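Local coordinates for protein quinone reductase (Klebsiella pneumoniae subsp. pneumoniae, PDB 4GI5) that binds flavin-adenine dinucleotide in a flavodoxin-like fold and probably reduces quinones with NAD(P)H as electron donor, at residues Asp157-Gly162 with Met202-Gly207. Sequence-based numbering, arbitrary orientation.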
ATOM      1  N   ASP B 157     -15.593  16.461  -3.440  1.00 16.43           N
ATOM      2  CA  ASP B 157     -15.635  16.034  -4.817  1.00 16.51           C
ATOM      3  C   ASP B 157     -14.718  14.811  -4.986  1.00 16.78           C
ATOM      4  O   ASP B 157     -13.523  15.029  -5.190  1.00 19.40           O
ATOM      5  CB  ASP B 157     -15.139  17.102  -5.764  1.00 16.71           C
ATOM      6  CG  ASP B 157     -16.033  18.378  -5.820  1.00 20.64           C
ATOM      7  OD1 ASP B 157     -17.057  18.426  -5.131  1.00 21.12           O
ATOM      8  OD2 ASP B 157     -15.586  19.325  -6.496  1.00 20.65           O
ATOM      9  N   ARG B 158     -15.208  13.624  -4.730  1.00 14.69           N
ATOM     10  CA  ARG B 158     -14.401  12.417  -4.843  1.00 15.66           C
ATOM     11  C   ARG B 158     -15.294  11.251  -5.121  1.00 15.59           C
ATOM     12  O   ARG B 158     -16.517  11.337  -5.119  1.00 15.51           O
ATOM     13  CB  ARG B 158     -13.704  12.251  -3.499  1.00 14.82           C
ATOM     14  CG  ARG B 158     -14.607  11.869  -2.348  1.00 14.53           C
ATOM     15  CD  ARG B 158     -13.823  11.602  -1.085  1.00 15.62           C
ATOM     16  NE  ARG B 158     -14.625  11.117   0.020  1.00 17.28           N
ATOM     17  CZ  ARG B 158     -14.193  10.904   1.242  1.00 19.83           C
ATOM     18  NH1 ARG B 158     -12.912  11.144   1.583  1.00 18.99           N
ATOM     19  NH2 ARG B 158     -15.010  10.337   2.116  1.00 20.44           N
ATOM     20  N   TYR B 159     -14.662  10.134  -5.428  1.00 13.47           N
ATOM     21  CA  TYR B 159     -15.238   8.888  -5.738  1.00 13.46           C
ATOM     22  C   TYR B 159     -16.162   8.975  -6.976  1.00 15.79           C
ATOM     23  O   TYR B 159     -17.392   8.999  -6.854  1.00 15.55           O
ATOM     24  CB  TYR B 159     -15.899   8.224  -4.550  1.00 12.11           C
ATOM     25  CG  TYR B 159     -14.942   7.733  -3.454  1.00 12.65           C
ATOM     26  CD1 TYR B 159     -13.876   6.932  -3.783  1.00 12.77           C
ATOM     27  CD2 TYR B 159     -15.094   8.105  -2.148  1.00 11.70           C
ATOM     28  CE1 TYR B 159     -13.019   6.422  -2.818  1.00 12.66           C
ATOM     29  CE2 TYR B 159     -14.252   7.608  -1.122  1.00 12.85           C
ATOM     30  CZ  TYR B 159     -13.204   6.707  -1.490  1.00 12.90           C
ATOM     31  OH  TYR B 159     -12.363   6.248  -0.503  1.00 15.03           O
ATOM     32  N   GLY B 160     -15.500   9.068  -8.118  1.00 15.52           N
ATOM     33  CA  GLY B 160     -16.170   9.319  -9.398  1.00 18.68           C
ATOM     34  C   GLY B 160     -16.344  10.789  -9.754  1.00 20.13           C
ATOM     35  O   GLY B 160     -17.009  11.087 -10.758  1.00 19.10           O
ATOM     36  N   GLU B 161     -15.822  11.691  -8.933  1.00 18.51           N
ATOM     37  CA  GLU B 161     -15.725  13.111  -9.170  1.00 18.60           C
ATOM     38  C   GLU B 161     -14.322  13.506  -8.769  1.00 19.22           C
ATOM     39  O   GLU B 161     -13.614  12.708  -8.073  1.00 18.30           O
ATOM     40  CB  GLU B 161     -16.659  13.876  -8.240  1.00 21.13           C
ATOM     41  CG  GLU B 161     -18.070  13.707  -8.510  1.00 25.93           C
ATOM     42  CD  GLU B 161     -18.916  14.508  -7.501  1.00 29.92           C
ATOM     43  OE1 GLU B 161     -19.720  13.900  -6.866  1.00 26.36           O
ATOM     44  OE2 GLU B 161     -18.662  15.719  -7.308  1.00 38.07           O
ATOM     45  N   GLY B 162     -13.940  14.689  -9.155  1.00 18.67           N
ATOM     46  CA  GLY B 162     -12.642  15.249  -8.856  1.00 17.75           C
ATOM     47  C   GLY B 162     -11.931  15.735 -10.070  1.00 19.22           C
ATOM     48  O   GLY B 162     -12.496  15.730 -11.204  1.00 18.83           O
HETATM   49  N   MSE B 202      -7.200   5.280  -4.682  1.00 13.84           N
HETATM   50  CA  MSE B 202      -6.223   6.144  -5.299  1.00 13.51           C
HETATM   51  C   MSE B 202      -6.610   6.593  -6.715  1.00 14.53           C
HETATM   52  O   MSE B 202      -6.111   7.629  -7.229  1.00 15.81           O
HETATM   53  CB  MSE B 202      -4.785   5.592  -5.305  1.00 12.34           C
HETATM   54  CG  MSE B 202      -4.312   5.271  -3.902  1.00 12.67           C
HETATM   55 SE   MSE B 202      -2.525   4.421  -4.092  1.00 16.38          SE
HETATM   56  CE  MSE B 202      -2.677   3.332  -2.513  1.00 19.43           C
ATOM     57  N   LEU B 203      -7.412   5.795  -7.426  1.00 14.69           N
ATOM     58  CA  LEU B 203      -7.741   6.052  -8.814  1.00 13.02           C
ATOM     59  C   LEU B 203      -9.190   6.557  -8.924  1.00 13.15           C
ATOM     60  O   LEU B 203      -9.422   7.671  -9.401  1.00 14.42           O
ATOM     61  CB  LEU B 203      -7.457   4.839  -9.688  1.00 14.10           C
ATOM     62  CG  LEU B 203      -5.987   4.349  -9.738  1.00 15.91           C
ATOM     63  CD1 LEU B 203      -5.885   3.178 -10.706  1.00 16.41           C
ATOM     64  CD2 LEU B 203      -5.036   5.453 -10.012  1.00 19.04           C
ATOM     65  N   PHE B 204     -10.123   5.752  -8.453  1.00 13.05           N
ATOM     66  CA  PHE B 204     -11.545   6.191  -8.522  1.00 13.82           C
ATOM     67  C   PHE B 204     -11.730   7.403  -7.621  1.00 13.51           C
ATOM     68  O   PHE B 204     -12.522   8.338  -7.941  1.00 13.74           O
ATOM     69  CB  PHE B 204     -12.433   5.087  -8.045  1.00 13.40           C
ATOM     70  CG  PHE B 204     -13.934   5.372  -8.192  1.00 14.32           C
ATOM     71  CD1 PHE B 204     -14.534   5.649  -9.453  1.00 15.01           C
ATOM     72  CD2 PHE B 204     -14.715   5.335  -7.059  1.00 13.75           C
ATOM     73  CE1 PHE B 204     -15.859   5.930  -9.571  1.00 14.24           C
ATOM     74  CE2 PHE B 204     -16.070   5.565  -7.174  1.00 16.92           C
ATOM     75  CZ  PHE B 204     -16.592   5.875  -8.403  1.00 14.65           C
ATOM     76  N   TYR B 205     -11.019   7.485  -6.499  1.00 13.63           N
ATOM     77  CA  TYR B 205     -11.136   8.590  -5.518  1.00 13.44           C
ATOM     78  C   TYR B 205     -11.045   9.967  -6.183  1.00 13.33           C
ATOM     79  O   TYR B 205     -11.936  10.778  -6.024  1.00 13.90           O
ATOM     80  CB  TYR B 205     -10.112   8.379  -4.346  1.00 14.43           C
ATOM     81  CG  TYR B 205     -10.203   9.355  -3.236  1.00 13.41           C
ATOM     82  CD1 TYR B 205      -9.954  10.710  -3.429  1.00 13.15           C
ATOM     83  CD2 TYR B 205     -10.493   8.894  -1.939  1.00 12.94           C
ATOM     84  CE1 TYR B 205     -10.077  11.582  -2.361  1.00 13.51           C
ATOM     85  CE2 TYR B 205     -10.563   9.746  -0.882  1.00 12.24           C
ATOM     86  CZ  TYR B 205     -10.392  11.082  -1.102  1.00 11.98           C
ATOM     87  OH  TYR B 205     -10.586  11.957  -0.046  1.00 14.01           O
ATOM     88  N   PRO B 206      -9.983  10.297  -6.931  1.00 13.70           N
ATOM     89  CA  PRO B 206      -9.897  11.634  -7.548  1.00 13.37           C
ATOM     90  C   PRO B 206     -10.590  11.729  -8.949  1.00 13.80           C
ATOM     91  O   PRO B 206     -10.410  12.715  -9.661  1.00 17.01           O
ATOM     92  CB  PRO B 206      -8.374  11.859  -7.640  1.00 16.18           C
ATOM     93  CG  PRO B 206      -7.836  10.466  -7.844  1.00 15.48           C
ATOM     94  CD  PRO B 206      -8.643   9.622  -6.948  1.00 13.90           C
ATOM     95  N   GLY B 207     -11.318  10.714  -9.307  1.00 14.73           N
ATOM     96  CA  GLY B 207     -12.293  10.737 -10.391  1.00 16.04           C
ATOM     97  C   GLY B 207     -11.973  10.023 -11.662  1.00 17.51           C
ATOM     98  O   GLY B 207     -12.715  10.144 -12.637  1.00 17.09           O
TER
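The amides of Tyr159 and Gly160 donate to the carbonyls of Tyr205 and Phe204, in reverse order, where helix 196-204 gives way to a turn. Tyr159 N reaches Tyr205 O at 2.9 Å, and Gly160 N reaches Phe204 O at 3.1 Å from above the carbonyl plane. Gly207 N approaches Phe204 O from the opposite face of that plane, closing a type I beta turn; with its positive phi, Gly207 is the C' residue of the Schellman motif that ends the helix.

With CG anti to the backbone N (chi1 -175°), Phe204 sends its ring out face-on against the Tyr159-Gly160 peptide. Gly160 N sits 3.3 Å above the ring plane, over its centre; Gly160, lacking a side chain, permits this closeness. Phe204 CD2 lies at the edge of the Tyr159 ring, 3.7 Å from Tyr159 CD1, the side chains crossing at about a right angle. Tyr205 turns an edge to the Tyr159 face in a T-shaped pair (planes at 62°), CD2 lying 3.5 Å from Tyr159 CZ. Arg158 passes over a face of the Tyr205 ring, its CD 4.0 Å from the centroid in a CH-pi contact. The extended chain then brings NH1 to Tyr205 OH at 3.0 Å, the hydroxyl in the guanidinium plane.

Gln252 accepts from Arg158 NE, and Asn188 of the second subunit hydrogen-bonds Tyr159 OH. The contact thus joins the loop before strand 168-174 to the turn leading into strand 209-216, at the dimer interface. Two donors grip Phe204 O, and the guanidinium, probably polarising the Tyr205 hydroxyl, holds that end of the ring together with the CH-pi and edge-to-face contacts, about 6 Å from bound FAD (nearest atoms).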